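Local structure of oxidoreductase, short chain dehydrogenase/reductase family protein (Collinsella aerofaciens, 5FYD) at residues His95-Ile100 against Ser150-Gln155; Asn140-Thr145 against Ala158-Ile163. The protein catalyses the NADPH-dependent reduction of the 7-oxo group of 7-oxolithocholate to ursodeoxycholate, as a homodimeric short-chain dehydrogenase/reductase. One frame throughout, in Å; residues are numbered along the deposited sequence.

In the fold
Interaction 1 (95-100 with 150-155) and interaction 2 (140-145 with 158-163) both use the N-terminal part of helix 154-173. Their centres lie 14 Å apart and their segments alternate along the chain; S150 CB packs against T145 CB at 4.0 Å. Between them sits Y156, the inferred proton acceptor, about 4 Å from H95 and about 3 Å from T145, side chain to side chain. Interaction 2 holds S143, the inferred transition-state stabiliser, and K160, which by similarity lowers the pKa of the tyrosine. Interaction 1 is a surface contact, interaction 2 a buried one, and both touch the second subunit.

Interaction 1 (His95-Ile100 against Ser150-Gln155); sequences HSFGKI and SPWNGQ
The F97 and W152 side chains lie side by side and point the same way, their ring planes 15° apart; the phenyl and the five-membered ring are slid so far that they barely overlap. F97 meets W152 chiefly through CE1, which lies 3.8 Å from W152 CB, while F97 CD1 approaches W152 O obliquely. K99 runs alongside the indole, its chain extended beyond CG, and K99 CE comes within 3.5 Å of W152 NE1; K99 CG lies near NE1 and CD1 of the five-membered ring, the approach being oblique. The third flat group, the N153 amide, stands 72° from the plane of the H95 imidazole, and its ND2 comes obliquely to that ring. N153 OD1 lies 3.4 Å from H95 CB.

The CG of N153 is anti to its backbone N (chi1 -157°), and the amide reaches the 95-97 backbone, where S96 N gives OD1 a hydrogen bond of 3.1 Å. The neighbouring S96 O is another acceptor, 3.0 Å from N153 OD1, and would probably weaken this grip. A nearly straight bond of 2.8 Å joins G98 N to W152 O, the donor standing above the carbonyl plane. A type II turn from S150 to N153 presents that oxygen, and S150 OG bonds N153 O across it. The H95 ring also stacks with Y156, while F97 packs on P192 of the second subunit. The contact thus joins the loop after strand 85-90 to the turn leading into helix 154-173, beside Y156, the probable proton acceptor of this short-chain dehydrogenase fold.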
# COMPACT_ATOMS: atom_id res chain seq x y z
N HIS A 95 0.03 -10.53 4.56
CA HIS A 95 -1.30 -10.79 4.03
C HIS A 95 -1.25 -10.70 2.52
O HIS A 95 -0.28 -10.23 1.93
CB HIS A 95 -2.36 -9.87 4.65
CG HIS A 95 -1.93 -8.44 4.80
ND1 HIS A 95 -1.97 -7.54 3.76
CD2 HIS A 95 -1.49 -7.75 5.89
CE1 HIS A 95 -1.57 -6.35 4.20
NE2 HIS A 95 -1.27 -6.45 5.48
N SER A 96 -2.29 -11.20 1.89
CA SER A 96 -2.30 -11.31 0.44
C SER A 96 -3.73 -11.33 -0.03
O SER A 96 -4.49 -12.21 0.33
CB SER A 96 -1.59 -12.59 0.02
OG SER A 96 -1.41 -12.60 -1.38
N PHE A 97 -4.08 -10.34 -0.85
CA PHE A 97 -5.42 -10.22 -1.37
C PHE A 97 -5.78 -11.42 -2.23
O PHE A 97 -4.97 -11.90 -3.03
CB PHE A 97 -5.57 -8.92 -2.19
CG PHE A 97 -6.84 -8.86 -2.98
CD1 PHE A 97 -8.04 -8.56 -2.37
CD2 PHE A 97 -6.84 -9.12 -4.35
CE1 PHE A 97 -9.23 -8.52 -3.09
CE2 PHE A 97 -8.02 -9.08 -5.08
CZ PHE A 97 -9.22 -8.78 -4.45
N GLY A 98 -7.00 -11.90 -2.06
CA GLY A 98 -7.58 -12.95 -2.88
C GLY A 98 -8.51 -13.82 -2.08
O GLY A 98 -8.30 -14.01 -0.87
N LYS A 99 -9.54 -14.35 -2.74
CA LYS A 99 -10.33 -15.43 -2.17
C LYS A 99 -9.39 -16.59 -1.87
O LYS A 99 -8.31 -16.72 -2.49
CB LYS A 99 -11.42 -15.91 -3.11
CG LYS A 99 -12.50 -14.88 -3.44
CD LYS A 99 -13.73 -15.56 -4.00
CE LYS A 99 -14.83 -14.56 -4.30
NZ LYS A 99 -16.03 -15.25 -4.83
N ILE A 100 -9.81 -17.45 -0.93
CA ILE A 100 -8.99 -18.58 -0.49
C ILE A 100 -8.46 -19.41 -1.67
O ILE A 100 -7.27 -19.69 -1.74
CB ILE A 100 -9.70 -19.48 0.57
CG1 ILE A 100 -8.74 -20.55 1.12
CG2 ILE A 100 -10.98 -20.13 0.03
CD1 ILE A 100 -9.35 -21.52 2.10
N SER A 150 -11.69 -11.04 7.66
CA SER A 150 -11.20 -10.26 6.53
C SER A 150 -11.50 -10.97 5.20
O SER A 150 -10.59 -11.51 4.57
CB SER A 150 -9.71 -9.95 6.68
OG SER A 150 -8.95 -11.12 6.95
N PRO A 151 -12.79 -10.99 4.79
CA PRO A 151 -13.16 -11.50 3.46
C PRO A 151 -12.28 -10.92 2.37
O PRO A 151 -11.91 -9.74 2.44
CB PRO A 151 -14.61 -11.00 3.31
CG PRO A 151 -15.14 -10.95 4.70
CD PRO A 151 -13.97 -10.47 5.52
N TRP A 152 -11.90 -11.78 1.41
CA TRP A 152 -10.96 -11.48 0.31
C TRP A 152 -9.50 -11.32 0.76
O TRP A 152 -8.63 -10.97 -0.03
CB TRP A 152 -11.45 -10.31 -0.59
CG TRP A 152 -12.52 -10.70 -1.58
CD1 TRP A 152 -12.33 -11.08 -2.88
CD2 TRP A 152 -13.93 -10.78 -1.35
NE1 TRP A 152 -13.53 -11.37 -3.47
CE2 TRP A 152 -14.53 -11.19 -2.56
CE3 TRP A 152 -14.76 -10.49 -0.25
CZ2 TRP A 152 -15.92 -11.35 -2.70
CZ3 TRP A 152 -16.13 -10.68 -0.38
CH2 TRP A 152 -16.70 -11.10 -1.61
N ASN A 153 -9.22 -11.61 2.03
CA ASN A 153 -7.87 -11.64 2.56
C ASN A 153 -7.89 -12.47 3.85
O ASN A 153 -7.40 -12.04 4.90
CB ASN A 153 -7.36 -10.21 2.82
CG ASN A 153 -5.84 -10.11 2.84
OD1 ASN A 153 -5.13 -11.07 3.06
ND2 ASN A 153 -5.33 -8.91 2.57
N GLY A 154 -8.51 -13.63 3.75
CA GLY A 154 -8.91 -14.44 4.90
C GLY A 154 -7.81 -14.73 5.92
O GLY A 154 -8.03 -14.65 7.15
N GLN A 155 -6.61 -15.02 5.43
CA GLN A 155 -5.51 -15.32 6.35
C GLN A 155 -4.98 -14.14 7.19
O GLN A 155 -4.34 -14.38 8.23
CB GLN A 155 -4.36 -16.02 5.63
CG GLN A 155 -4.40 -17.52 5.79
CD GLN A 155 -3.01 -18.13 5.85
OE1 GLN A 155 -2.36 -18.12 6.87
NE2 GLN A 155 -2.58 -18.70 4.75

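Interaction 2 (Asn140-Thr145 against Ala158-Ile163); sequences NVSSMT and AGKAFI
Strand 140-143 and helix 158-163 run at 138° to each other, N to C, with axes 7.2 Å apart at closest approach; the nearest CA atoms belong to S142 and K160, 5.1 Å apart. K160 fills the gap. Its chain, bent at chi2 (-51°) and chi3, brings CG 3.6 Å from S143 CB, with CD and CE near S142 CA, and NZ hydrogen-bonds V141 O at 2.9 Å from above the carbonyl plane. A second bond runs the opposite way, from strand to helix: S142 OG, anti to its backbone N, gives its proton to K160 O at 2.8 Å. One turn on, I163 sets CG2 3.7 Å from V141 O and near N140 CB. The S143 and T145 hydroxyls hydrogen-bond each other at 3.1 Å. An alanine at K160 would probably leave V141 O without the NZ hydrogen bond and open a gap beside S143 CB.

S143 and T145 both touch Y156; S143, Y156 and K160 are probably the serine, tyrosine and lysine of the short-chain dehydrogenase active site. N140 turns its amide to T167 of helix 154-173 and to the backbone of Y90. Strand 136-143 lies between strands 85-90 and 179-186 of the parallel Rossmann sheet; helix 154-173 packs on it, and helix 105-132 borders N140 and I163 through F119.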
# COMPACT_ATOMS: atom_id res chain seq x y z
N ASN A 140 2.65 -8.30 21.85
CA ASN A 140 2.44 -8.75 20.49
C ASN A 140 1.37 -7.90 19.83
O ASN A 140 0.47 -7.39 20.48
CB ASN A 140 2.08 -10.22 20.43
CG ASN A 140 3.19 -11.10 20.89
OD1 ASN A 140 4.37 -10.83 20.64
ND2 ASN A 140 2.84 -12.19 21.58
N VAL A 141 1.48 -7.77 18.52
CA VAL A 141 0.60 -6.90 17.74
C VAL A 141 -0.41 -7.72 16.96
O VAL A 141 -0.05 -8.61 16.18
CB VAL A 141 1.45 -6.03 16.81
CG1 VAL A 141 0.56 -5.12 15.96
CG2 VAL A 141 2.43 -5.23 17.64
N SER A 142 -1.69 -7.45 17.21
CA SER A 142 -2.77 -7.98 16.39
C SER A 142 -3.44 -6.88 15.56
O SER A 142 -2.98 -5.72 15.49
CB SER A 142 -3.76 -8.74 17.27
OG SER A 142 -4.66 -9.49 16.48
N SER A 143 -4.56 -7.24 14.93
CA SER A 143 -5.28 -6.36 14.03
C SER A 143 -6.75 -6.54 14.25
O SER A 143 -7.21 -7.65 14.59
CB SER A 143 -4.95 -6.75 12.60
OG SER A 143 -5.71 -5.97 11.70
N MET A 144 -7.50 -5.46 14.07
CA MET A 144 -8.95 -5.51 14.10
C MET A 144 -9.55 -6.55 13.14
O MET A 144 -10.62 -7.07 13.43
CB MET A 144 -9.54 -4.11 13.88
CG MET A 144 -9.47 -3.29 15.17
SD MET A 144 -9.86 -1.57 14.90
CE MET A 144 -11.61 -1.69 14.56
N THR A 145 -8.83 -6.91 12.07
CA THR A 145 -9.24 -7.99 11.18
C THR A 145 -9.34 -9.33 11.92
O THR A 145 -10.12 -10.20 11.53
CB THR A 145 -8.31 -8.16 9.96
OG1 THR A 145 -6.99 -8.46 10.40
CG2 THR A 145 -8.30 -6.92 9.09
N ALA A 158 -7.27 -14.37 10.11
CA ALA A 158 -7.13 -15.68 10.76
C ALA A 158 -5.82 -15.72 11.56
O ALA A 158 -5.80 -16.15 12.71
CB ALA A 158 -7.16 -16.81 9.73
N GLY A 159 -4.73 -15.31 10.92
CA GLY A 159 -3.43 -15.25 11.56
C GLY A 159 -3.40 -14.26 12.71
O GLY A 159 -2.86 -14.55 13.79
N LYS A 160 -3.98 -13.07 12.49
CA LYS A 160 -4.02 -12.08 13.56
C LYS A 160 -4.89 -12.55 14.73
O LYS A 160 -4.59 -12.26 15.88
CB LYS A 160 -4.44 -10.70 13.04
CG LYS A 160 -3.38 -10.02 12.20
CD LYS A 160 -2.04 -10.01 12.93
CE LYS A 160 -1.20 -8.79 12.70
NZ LYS A 160 0.11 -9.01 13.35
N ALA A 161 -5.95 -13.32 14.44
CA ALA A 161 -6.76 -13.90 15.53
C ALA A 161 -5.97 -14.95 16.32
O ALA A 161 -6.14 -15.09 17.54
CB ALA A 161 -8.04 -14.49 14.99
N PHE A 162 -5.15 -15.72 15.62
CA PHE A 162 -4.27 -16.68 16.31
C PHE A 162 -3.36 -15.94 17.29
O PHE A 162 -3.24 -16.29 18.48
CB PHE A 162 -3.44 -17.46 15.29
CG PHE A 162 -2.64 -18.57 15.89
CD1 PHE A 162 -1.40 -18.33 16.44
CD2 PHE A 162 -3.16 -19.86 15.92
CE1 PHE A 162 -0.67 -19.36 17.00
CE2 PHE A 162 -2.45 -20.88 16.47
CZ PHE A 162 -1.19 -20.64 17.00
N ILE A 163 -2.72 -14.88 16.80
CA ILE A 163 -1.83 -14.07 17.64
C ILE A 163 -2.61 -13.47 18.81
O ILE A 163 -2.15 -13.51 19.96
CB ILE A 163 -1.15 -12.95 16.83
CG1 ILE A 163 -0.17 -13.57 15.81
CG2 ILE A 163 -0.46 -11.94 17.75
CD1 ILE A 163 0.39 -12.61 14.79